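Local atomic coordinates of sulfotransferase (Mus musculus, PDB entry 5X2B), a protein that probably transfers sulfonate groups to acceptor molecules and binds adenosine-3'-5'-diphosphate. Residues 45-48 and 49-53; 125-128 and 129-132; 133-136 and 137-140; 179-182 and 183-187. All coordinates share one frame; numbering follows the deposited sequence.

Contact 1. Residues 45-48 and 49-53. With A3P (adenosine-3'-5'-diphosphate), chain M.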
loop_
_atom_site.group_PDB
_atom_site.type_symbol
_atom_site.label_atom_id
_atom_site.label_comp_id
_atom_site.label_asym_id
_atom_site.label_seq_id
_atom_site.Cartn_x
_atom_site.Cartn_y
_atom_site.Cartn_z
ATOM N N THR A 45 -1.299 -2.900 -2.276
ATOM C CA THR A 45 -0.719 -3.640 -1.166
ATOM C C THR A 45 -0.713 -5.184 -1.324
ATOM O O THR A 45 0.321 -5.814 -1.573
ATOM C CB THR A 45 -1.499 -3.218 0.132
ATOM O OG1 THR A 45 -2.119 -1.937 -0.038
ATOM C CG2 THR A 45 -0.586 -3.090 1.300
ATOM N N HIS A 46 -1.876 -5.793 -1.153
ATOM C CA HIS A 46 -1.956 -7.233 -1.259
ATOM C C HIS A 46 -1.613 -7.562 -2.656
ATOM O O HIS A 46 -0.643 -8.239 -2.921
ATOM C CB HIS A 46 -3.371 -7.685 -0.986
ATOM C CG HIS A 46 -3.851 -7.301 0.367
ATOM N ND1 HIS A 46 -4.494 -6.109 0.632
ATOM C CD2 HIS A 46 -3.740 -7.939 1.564
ATOM C CE1 HIS A 46 -4.781 -6.043 1.919
ATOM N NE2 HIS A 46 -4.337 -7.140 2.502
ATOM N N TRP A 47 -2.414 -7.055 -3.569
ATOM C CA TRP A 47 -2.098 -7.278 -4.936
ATOM C C TRP A 47 -0.564 -7.402 -4.971
ATOM O O TRP A 47 -0.014 -8.474 -5.169
ATOM C CB TRP A 47 -2.602 -6.139 -5.775
ATOM C CG TRP A 47 -2.830 -6.608 -7.127
ATOM C CD1 TRP A 47 -2.534 -7.827 -7.576
ATOM C CD2 TRP A 47 -3.408 -5.892 -8.227
ATOM N NE1 TRP A 47 -2.841 -7.931 -8.892
ATOM C CE2 TRP A 47 -3.401 -6.757 -9.322
ATOM C CE3 TRP A 47 -3.910 -4.598 -8.398
ATOM C CZ2 TRP A 47 -3.889 -6.395 -10.580
ATOM C CZ3 TRP A 47 -4.386 -4.233 -9.629
ATOM C CH2 TRP A 47 -4.369 -5.128 -10.715
ATOM N N LEU A 48 0.137 -6.327 -4.675
ATOM C CA LEU A 48 1.579 -6.354 -4.738
ATOM C C LEU A 48 2.160 -7.490 -3.925
ATOM O O LEU A 48 2.949 -8.288 -4.373
ATOM C CB LEU A 48 2.105 -5.069 -4.156
ATOM C CG LEU A 48 3.613 -4.963 -4.059
ATOM C CD1 LEU A 48 4.163 -5.453 -5.357
ATOM C CD2 LEU A 48 4.032 -3.507 -3.807
ATOM N N ALA A 49 1.791 -7.557 -2.683
ATOM C CA ALA A 49 2.434 -8.542 -1.872
ATOM C C ALA A 49 2.082 -9.923 -2.354
ATOM O O ALA A 49 2.846 -10.848 -2.183
ATOM C CB ALA A 49 2.029 -8.394 -0.492
ATOM N N GLU A 50 0.923 -10.099 -2.929
ATOM C CA GLU A 50 0.546 -11.444 -3.278
ATOM C C GLU A 50 1.414 -11.814 -4.439
ATOM O O GLU A 50 1.811 -12.965 -4.632
ATOM C CB GLU A 50 -0.906 -11.503 -3.698
ATOM C CG GLU A 50 -1.459 -12.907 -3.851
ATOM C CD GLU A 50 -1.804 -13.580 -2.523
ATOM O OE1 GLU A 50 -2.634 -14.525 -2.537
ATOM O OE2 GLU A 50 -1.246 -13.183 -1.474
ATOM N N VAL A 51 1.689 -10.800 -5.227
ATOM C CA VAL A 51 2.464 -10.955 -6.429
ATOM C C VAL A 51 3.902 -11.357 -6.090
ATOM O O VAL A 51 4.558 -12.183 -6.769
ATOM C CB VAL A 51 2.502 -9.613 -7.163
ATOM C CG1 VAL A 51 3.488 -9.676 -8.306
ATOM C CG2 VAL A 51 1.128 -9.246 -7.640
ATOM N N ILE A 52 4.422 -10.724 -5.060
ATOM C CA ILE A 52 5.741 -11.076 -4.637
ATOM C C ILE A 52 5.778 -12.570 -4.293
ATOM O O ILE A 52 6.473 -13.324 -4.952
ATOM C CB ILE A 52 6.142 -10.237 -3.441
ATOM C CG1 ILE A 52 6.083 -8.764 -3.824
ATOM C CG2 ILE A 52 7.504 -10.621 -3.004
ATOM C CD1 ILE A 52 6.888 -8.447 -5.019
ATOM N N GLU A 53 4.998 -13.014 -3.304
ATOM C CA GLU A 53 5.006 -14.425 -2.858
ATOM C C GLU A 53 4.926 -15.421 -4.017
ATOM O O GLU A 53 5.437 -16.532 -3.922
ATOM C CB GLU A 53 3.817 -14.671 -1.954
ATOM C CG GLU A 53 3.781 -13.763 -0.749
ATOM C CD GLU A 53 3.115 -14.397 0.497
ATOM O OE1 GLU A 53 3.798 -15.194 1.175
ATOM O OE2 GLU A 53 1.932 -14.095 0.819
HETATM P P1 A3P M . -11.553 -1.828 -4.538
HETATM O O1P A3P M . -12.164 -3.147 -4.946
HETATM O O2P A3P M . -12.224 -1.235 -3.271
HETATM O O3P A3P M . -11.809 -0.797 -5.638
HETATM P P2 A3P M . -5.208 -2.899 -0.536
HETATM O O4P A3P M . -5.916 -3.051 0.701
HETATM O O5P A3P M . -4.175 -1.820 -0.362
HETATM O O6P A3P M . -4.454 -4.178 -0.941
HETATM O "O5'" A3P M . -6.281 -2.389 -1.662
HETATM C "C5'" A3P M . -7.587 -2.881 -1.904
HETATM C "C4'" A3P M . -8.058 -2.723 -3.278
HETATM O "O4'" A3P M . -7.328 -3.613 -4.068
HETATM C "C3'" A3P M . -9.485 -3.074 -3.500
HETATM O "O3'" A3P M . -10.062 -2.070 -4.318
HETATM C "C2'" A3P M . -9.441 -4.343 -4.163
HETATM O "O2'" A3P M . -10.642 -4.439 -4.927
HETATM C "C1'" A3P M . -8.194 -4.272 -4.956
HETATM N N9 A3P M . -7.539 -5.542 -5.431
HETATM C C8 A3P M . -7.077 -6.545 -4.649
HETATM N N7 A3P M . -6.548 -7.518 -5.410
HETATM C C5 A3P M . -6.640 -7.142 -6.690
HETATM C C6 A3P M . -6.273 -7.722 -7.902
HETATM N N6 A3P M . -5.656 -9.012 -7.955
HETATM N N1 A3P M . -6.496 -7.071 -9.042
HETATM C C2 A3P M . -7.079 -5.870 -9.021
HETATM N N3 A3P M . -7.456 -5.300 -7.880
HETATM C C4 A3P M . -7.260 -5.889 -6.705
#
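W47 meets V51 one turn further along helix 45-53 in an apolar touch, with W47 CD1 3.9 Å from V51 CG2. The same indole reaches the bound adenosine-3'-5'-diphosphate. W47 CG is anti to the backbone N (chi1 -155°), which swings the ring across to the adenine. W47 CB comes within 4.2 Å of adenine N7. CG and CD1 follow, near C6 and N6 of the base. NE1 also lies close to N6, as part of the overlap of the two ring systems. CE2, at the ring fusion, and CZ2 beyond it approach N1, while W47 CZ3 meets C2 of the adenine at 3.2 Å. N1 therefore sits over one indole face, offset toward the rim. With an alanine at W47 the adenine would probably lose its flat neighbour on this side.

Helix 45-53 follows strand 35-38 and the phosphate-binding loop of the sulfotransferase fold, which is akin to that of the P-loop NTPases. H46 serves the 5'-phosphate. Its backbone N gives O6P a nearly straight bond (3.0 Å, 168°). Its ND1 donates to the same O6P in a very short bond of 2.5 Å. O6P meets the imidazole at its edge, near the ring plane. K42 NZ and S43 N are hydrogen-bonded to the nucleotide as well. Away from it, L48 and I52 lie side by side, their CD1 atoms 4.1 Å apart. I52 N donates to L48 O at 2.9 Å.

Contact 2. Residues 125-128 and 129-132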
loop_
_atom_site.group_PDB
_atom_site.type_symbol
_atom_site.label_atom_id
_atom_site.label_comp_id
_atom_site.label_asym_id
_atom_site.label_seq_id
_atom_site.Cartn_x
_atom_site.Cartn_y
_atom_site.Cartn_z
ATOM N N ARG A 125 -16.330 1.726 6.258
ATOM C CA ARG A 125 -17.666 1.186 6.422
ATOM C C ARG A 125 -17.588 -0.224 6.973
ATOM O O ARG A 125 -18.076 -0.501 8.071
ATOM C CB ARG A 125 -18.385 1.210 5.083
ATOM C CG ARG A 125 -19.903 0.965 5.150
ATOM C CD ARG A 125 -20.680 1.905 4.229
ATOM N NE ARG A 125 -21.812 1.241 3.580
ATOM C CZ ARG A 125 -23.070 1.687 3.562
ATOM N NH1 ARG A 125 -23.417 2.832 4.158
ATOM N NH2 ARG A 125 -23.996 0.970 2.930
ATOM N N ASP A 126 -16.891 -1.084 6.241
ATOM C CA ASP A 126 -16.922 -2.534 6.470
ATOM C C ASP A 126 -15.962 -3.125 7.500
ATOM O O ASP A 126 -15.982 -4.343 7.721
ATOM C CB ASP A 126 -16.636 -3.259 5.153
ATOM C CG ASP A 126 -17.707 -3.019 4.119
ATOM O OD1 ASP A 126 -18.866 -2.796 4.531
ATOM O OD2 ASP A 126 -17.386 -3.049 2.904
ATOM N N ASN A 127 -15.107 -2.318 8.112
ATOM C CA ASN A 127 -14.057 -2.888 8.948
ATOM C C ASN A 127 -14.189 -2.406 10.395
ATOM O O ASN A 127 -14.205 -1.220 10.682
ATOM C CB ASN A 127 -12.685 -2.577 8.322
ATOM C CG ASN A 127 -11.550 -3.277 8.998
ATOM O OD1 ASN A 127 -11.637 -3.724 10.149
ATOM N ND2 ASN A 127 -10.448 -3.361 8.288
ATOM N N PRO A 128 -14.321 -3.348 11.308
ATOM C CA PRO A 128 -14.566 -3.069 12.725
ATOM C C PRO A 128 -13.341 -2.541 13.455
ATOM O O PRO A 128 -13.411 -2.103 14.612
ATOM C CB PRO A 128 -14.987 -4.425 13.285
ATOM C CG PRO A 128 -14.554 -5.432 12.302
ATOM C CD PRO A 128 -14.347 -4.780 10.986
ATOM N N ASN A 129 -12.212 -2.571 12.766
ATOM C CA ASN A 129 -11.019 -1.895 13.251
ATOM C C ASN A 129 -11.049 -0.449 12.843
ATOM O O ASN A 129 -10.240 0.345 13.303
ATOM C CB ASN A 129 -9.769 -2.524 12.662
ATOM C CG ASN A 129 -9.486 -3.905 13.218
ATOM O OD1 ASN A 129 -9.483 -4.114 14.439
ATOM N ND2 ASN A 129 -9.227 -4.854 12.326
ATOM N N LEU A 130 -11.995 -0.116 11.967
ATOM C CA LEU A 130 -12.186 1.253 11.549
ATOM C C LEU A 130 -13.525 1.803 11.951
ATOM O O LEU A 130 -14.578 1.245 11.621
ATOM C CB LEU A 130 -12.114 1.330 10.059
ATOM C CG LEU A 130 -10.742 0.912 9.599
ATOM C CD1 LEU A 130 -10.786 0.812 8.090
ATOM C CD2 LEU A 130 -9.712 1.893 10.088
ATOM N N PRO A 131 -13.485 2.938 12.632
ATOM C CA PRO A 131 -14.731 3.582 13.000
ATOM C C PRO A 131 -15.428 3.988 11.727
ATOM O O PRO A 131 -15.160 5.062 11.190
ATOM C CB PRO A 131 -14.277 4.788 13.838
ATOM C CG PRO A 131 -12.930 5.088 13.336
ATOM C CD PRO A 131 -12.314 3.758 12.973
ATOM N N SER A 132 -16.282 3.093 11.236
ATOM C CA SER A 132 -17.245 3.418 10.197
ATOM C C SER A 132 -17.669 4.901 10.088
ATOM O O SER A 132 -17.685 5.643 11.069
ATOM C CB SER A 132 -18.507 2.599 10.435
ATOM O OG SER A 132 -19.585 3.143 9.682
#
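N127 and N129 bring their amide groups together with the planes 59° apart, and the two side chains cross obliquely. N127 leads with its oxygen. CG of N127 is anti to the backbone N (chi1 -172°), which brings OD1 round to the N-H two residues on. N127 OD1 accepts from N129 N at 2.9 Å, with the donor above the plane of the amide. The same OD1 lies 3.4 Å from N129 CB. The amide of N129 has its own partner: ND2 donates to S233 OG.

The chain makes a type I beta turn from N127 to L130, closed by L130 N donating to N127 O at 2.8 Å. The bond to N127 OD1 adds an Asx turn, with P128 as its middle residue. One asparagine thus accepts two bonds, which hold the chain as it leaves helix 113-126.

L130 lies obliquely against N127, with L130 CD1 3.9 Å from N127 CB. Its side chain also rests on Y124 and on L5 of strand 5-7. N127, L130 and Y124 belong to a calcium site seen in crystals of this protein, although no calcium is bound to this chain here. The two carbonyl oxygens N127 O and L130 O come within 2.7 Å of each other. Neither can donate, and such a pair could favour a cation. Beyond the turn, S132 CB packs against R125 O at 3.9 Å.

Contact 3. Residues 133-136 and 137-140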
loop_
_atom_site.group_PDB
_atom_site.type_symbol
_atom_site.label_atom_id
_atom_site.label_comp_id
_atom_site.label_asym_id
_atom_site.label_seq_id
_atom_site.Cartn_x
_atom_site.Cartn_y
_atom_site.Cartn_z
ATOM N N THR A 133 -18.056 5.303 8.883
ATOM C CA THR A 133 -18.640 6.626 8.627
ATOM C C THR A 133 -19.900 6.503 7.785
ATOM O O THR A 133 -19.881 5.776 6.799
ATOM C CB THR A 133 -17.684 7.478 7.837
ATOM O OG1 THR A 133 -17.198 8.523 8.678
ATOM C CG2 THR A 133 -18.380 8.089 6.615
ATOM N N GLU A 134 -20.977 7.214 8.127
ATOM C CA GLU A 134 -22.300 6.904 7.536
ATOM C C GLU A 134 -22.382 7.073 5.991
ATOM O O GLU A 134 -22.818 6.200 5.224
ATOM C CB GLU A 134 -23.389 7.793 8.155
ATOM C CG GLU A 134 -23.538 7.747 9.667
ATOM C CD GLU A 134 -24.986 7.995 10.098
ATOM O OE1 GLU A 134 -25.841 8.267 9.220
ATOM O OE2 GLU A 134 -25.273 7.912 11.308
ATOM N N THR A 135 -21.989 8.242 5.540
ATOM C CA THR A 135 -22.229 8.604 4.170
ATOM C C THR A 135 -20.882 8.892 3.548
ATOM O O THR A 135 -19.881 9.171 4.231
ATOM C CB THR A 135 -23.147 9.829 4.067
ATOM O OG1 THR A 135 -22.474 10.991 4.564
ATOM C CG2 THR A 135 -24.421 9.600 4.892
ATOM N N TRP A 136 -20.866 8.798 2.237
ATOM C CA TRP A 136 -19.669 9.031 1.451
ATOM C C TRP A 136 -19.046 10.420 1.751
ATOM O O TRP A 136 -17.825 10.571 1.904
ATOM C CB TRP A 136 -20.057 8.863 -0.031
ATOM C CG TRP A 136 -19.218 9.641 -0.989
ATOM C CD1 TRP A 136 -19.627 10.617 -1.842
ATOM C CD2 TRP A 136 -17.828 9.514 -1.171
ATOM N NE1 TRP A 136 -18.575 11.089 -2.556
ATOM C CE2 TRP A 136 -17.437 10.426 -2.144
ATOM C CE3 TRP A 136 -16.847 8.704 -0.588
ATOM C CZ2 TRP A 136 -16.142 10.561 -2.573
ATOM C CZ3 TRP A 136 -15.565 8.829 -1.001
ATOM C CH2 TRP A 136 -15.213 9.753 -1.989
ATOM N N ALA A 137 -19.903 11.417 1.878
ATOM C CA ALA A 137 -19.457 12.791 1.865
ATOM C C ALA A 137 -18.742 13.142 3.155
ATOM O O ALA A 137 -17.966 14.099 3.222
ATOM C CB ALA A 137 -20.638 13.667 1.665
ATOM N N ALA A 138 -19.019 12.353 4.186
ATOM C CA ALA A 138 -18.419 12.535 5.492
ATOM C C ALA A 138 -16.972 12.128 5.423
ATOM O O ALA A 138 -16.064 12.826 5.855
ATOM C CB ALA A 138 -19.144 11.668 6.501
ATOM N N PHE A 139 -16.782 10.954 4.876
ATOM C CA PHE A 139 -15.465 10.424 4.709
ATOM C C PHE A 139 -14.598 11.247 3.759
ATOM O O PHE A 139 -13.412 11.419 3.992
ATOM C CB PHE A 139 -15.635 9.041 4.174
ATOM C CG PHE A 139 -14.372 8.379 3.864
ATOM C CD1 PHE A 139 -13.867 8.379 2.582
ATOM C CD2 PHE A 139 -13.682 7.747 4.847
ATOM C CE1 PHE A 139 -12.687 7.737 2.301
ATOM C CE2 PHE A 139 -12.515 7.112 4.582
ATOM C CZ PHE A 139 -12.022 7.093 3.306
ATOM N N LEU A 140 -15.165 11.748 2.679
ATOM C CA LEU A 140 -14.352 12.510 1.756
ATOM C C LEU A 140 -13.746 13.730 2.422
ATOM O O LEU A 140 -12.606 14.100 2.131
ATOM C CB LEU A 140 -15.168 12.973 0.577
ATOM C CG LEU A 140 -14.366 13.779 -0.447
ATOM C CD1 LEU A 140 -13.276 12.923 -1.068
ATOM C CD2 LEU A 140 -15.267 14.333 -1.536
#
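T135 is the N-cap residue of helix 136-145, and its carbonyl receives the N-H of A138 in the first turn. The bond from A138 N to T135 O is 3.3 Å long. The donor stands well above the carbonyl plane. The next bond is more regular: L140 N donates to W136 O at 3.0 Å, almost in line with the C=O bond. The hydroxyl of T135 lies near the helix start, but T135 OG1 is 3.7 Å from A138 N, long for a capping bond.

T133 closes over the first turn with its methyl. T133 CG2 touches A138 CB at 3.7 Å and F139 CB at 3.8 Å. W136 carries most of the rest. Its CG is anti to the backbone N (chi1 153°), which lays the indole along the helix beside residues one turn on. L140 CB sits over one face of the indole in a CH-pi contact, 4.2 Å from the centroid of the six-membered ring and 16° off its normal, toward the rim of the whole indole. The leucine tip continues along the indole, with L140 CD1 3.8 Å from W136 CH2. F139 approaches differently. W136 CZ3 reaches the edge of the phenyl ring, near its plane, 4.0 Å from F139 CD1.

The indole is also fixed from outside. W136 NE1 donates to Q255 OE1, and F251 packs edge-to-face with the ring. F139 meets Y124 and F121 in the same manner. With leucine on its face and Q255 at its one N-H, the indole is probably held against turning.

Contact 4. Residues 179-182 and 183-187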
loop_
_atom_site.group_PDB
_atom_site.type_symbol
_atom_site.label_atom_id
_atom_site.label_comp_id
_atom_site.label_asym_id
_atom_site.label_seq_id
_atom_site.Cartn_x
_atom_site.Cartn_y
_atom_site.Cartn_z
ATOM N N LYS A 179 -4.198 -2.619 -16.525
ATOM C CA LYS A 179 -3.900 -2.529 -17.967
ATOM C C LYS A 179 -3.072 -3.671 -18.576
ATOM O O LYS A 179 -3.522 -4.353 -19.475
ATOM C CB LYS A 179 -3.180 -1.187 -18.286
ATOM C CG LYS A 179 -1.634 -1.290 -18.567
ATOM C CD LYS A 179 -0.859 0.049 -18.391
ATOM C CE LYS A 179 0.681 -0.108 -18.549
ATOM N NZ LYS A 179 1.439 1.169 -18.318
ATOM N N ASP A 180 -1.852 -3.843 -18.101
ATOM C CA ASP A 180 -0.906 -4.729 -18.743
ATOM C C ASP A 180 -0.074 -5.206 -17.618
ATOM O O ASP A 180 0.983 -4.666 -17.300
ATOM C CB ASP A 180 -0.026 -4.025 -19.766
ATOM C CG ASP A 180 0.725 -5.000 -20.663
ATOM O OD1 ASP A 180 1.211 -6.052 -20.177
ATOM O OD2 ASP A 180 0.821 -4.701 -21.863
ATOM N N PHE A 181 -0.615 -6.209 -16.970
ATOM C CA PHE A 181 -0.035 -6.711 -15.770
ATOM C C PHE A 181 1.356 -7.283 -15.955
ATOM O O PHE A 181 2.174 -7.248 -15.060
ATOM C CB PHE A 181 -0.915 -7.829 -15.269
ATOM C CG PHE A 181 -0.283 -8.611 -14.199
ATOM C CD1 PHE A 181 0.638 -9.591 -14.493
ATOM C CD2 PHE A 181 -0.574 -8.326 -12.889
ATOM C CE1 PHE A 181 1.205 -10.303 -13.498
ATOM C CE2 PHE A 181 0.014 -9.028 -11.876
ATOM C CZ PHE A 181 0.900 -10.017 -12.172
ATOM N N VAL A 182 1.599 -7.869 -17.111
ATOM C CA VAL A 182 2.862 -8.497 -17.366
ATOM C C VAL A 182 3.986 -7.477 -17.580
ATOM O O VAL A 182 5.124 -7.728 -17.203
ATOM C CB VAL A 182 2.739 -9.332 -18.618
ATOM C CG1 VAL A 182 4.111 -9.766 -19.099
ATOM C CG2 VAL A 182 1.848 -10.504 -18.344
ATOM N N LYS A 183 3.678 -6.362 -18.238
ATOM C CA LYS A 183 4.680 -5.345 -18.518
ATOM C C LYS A 183 5.135 -4.831 -17.184
ATOM O O LYS A 183 6.305 -4.604 -16.938
ATOM C CB LYS A 183 4.088 -4.210 -19.318
ATOM C CG LYS A 183 5.021 -3.014 -19.408
ATOM C CD LYS A 183 4.279 -1.681 -19.533
ATOM C CE LYS A 183 3.724 -1.485 -20.910
ATOM N NZ LYS A 183 4.766 -1.648 -21.967
ATOM N N SER A 184 4.176 -4.671 -16.301
ATOM C CA SER A 184 4.459 -4.386 -14.893
ATOM C C SER A 184 5.325 -5.393 -14.182
ATOM O O SER A 184 6.385 -5.083 -13.647
ATOM C CB SER A 184 3.156 -4.375 -14.120
ATOM O OG SER A 184 2.314 -3.367 -14.617
ATOM N N LEU A 185 4.825 -6.603 -14.096
ATOM C CA LEU A 185 5.561 -7.635 -13.441
ATOM C C LEU A 185 7.075 -7.666 -13.835
ATOM O O LEU A 185 7.977 -7.604 -13.000
ATOM C CB LEU A 185 4.899 -8.927 -13.814
ATOM C CG LEU A 185 5.701 -10.087 -13.300
ATOM C CD1 LEU A 185 6.094 -9.776 -11.858
ATOM C CD2 LEU A 185 4.829 -11.286 -13.415
ATOM N N LYS A 186 7.343 -7.796 -15.116
ATOM C CA LYS A 186 8.673 -7.558 -15.618
ATOM C C LYS A 186 9.357 -6.441 -14.863
ATOM O O LYS A 186 10.380 -6.647 -14.207
ATOM C CB LYS A 186 8.549 -7.118 -17.069
ATOM C CG LYS A 186 8.090 -8.201 -17.956
ATOM C CD LYS A 186 7.960 -7.730 -19.369
ATOM C CE LYS A 186 7.255 -8.794 -20.187
ATOM N NZ LYS A 186 7.069 -8.356 -21.580
ATOM N N LYS A 187 8.785 -5.246 -14.988
ATOM C CA LYS A 187 9.384 -4.013 -14.478
ATOM C C LYS A 187 9.919 -4.283 -13.099
ATOM O O LYS A 187 10.893 -3.681 -12.649
ATOM C CB LYS A 187 8.335 -2.898 -14.476
ATOM C CG LYS A 187 8.886 -1.505 -14.297
ATOM C CD LYS A 187 7.812 -0.401 -14.469
ATOM C CE LYS A 187 8.322 0.925 -13.839
ATOM N NZ LYS A 187 7.302 1.979 -13.587
#
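F181 lays its ring beside L185 one turn on, with F181 CE1 3.8 Å from L185 CD2. The two side chains meet at a slant. In the backbone, L185 N donates to F181 O at 2.9 Å, a nearly straight bond. D180 is the N-cap of helix 181-191. Its CG is anti to the backbone N (chi1 -166°), which aims the carboxylate at the N-H of K183 in the first turn. D180 OD1 accepts from K183 N at 3.2 Å, met from above the carboxylate plane. S184 N gives D180 O a weak bond. An alanine in place of D180 would probably leave K183 N without its capping acceptor and fray the helix start. V182 and K186 form another pair, with V182 CG1 tight against K186 CE at 3.5 Å. The aliphatic chain of K186 runs extended past V182 O. K179 CE and K183 CD touch at 4.0 Å.

F181 packs on A205 and T208 of helix 198-208, and L185 on M201 of the same helix. K187 reaches strand 169-173, where its NZ donates to F171 O. Helix 181-191 thus packs on helix 198-208 and reaches an outermost strand of the parallel sheet.

In the fold
Contact 1 is the buried one and lies nearest the centre of the chain; the other three are only partly buried. It alone holds nucleotide-binding residues, and it mixes hydrogen bonds to a phosphate with ring packing on the adenine. Contacts 2 and 3 are consecutive along the chain. They carry it from helix 113-126 to helix 136-145, first by a polar turn at a calcium site with no calcium bound in this chain, then by an N-cap and aromatic packing. Their centres are about 12 Å apart. Contact 4 is also an N-cap, but one with a carboxylate capping bond and many lysines around it. It touches contact 1 through W47 NE1 and F181 CE2, 4.3 Å apart, and lies far from contacts 2 and 3.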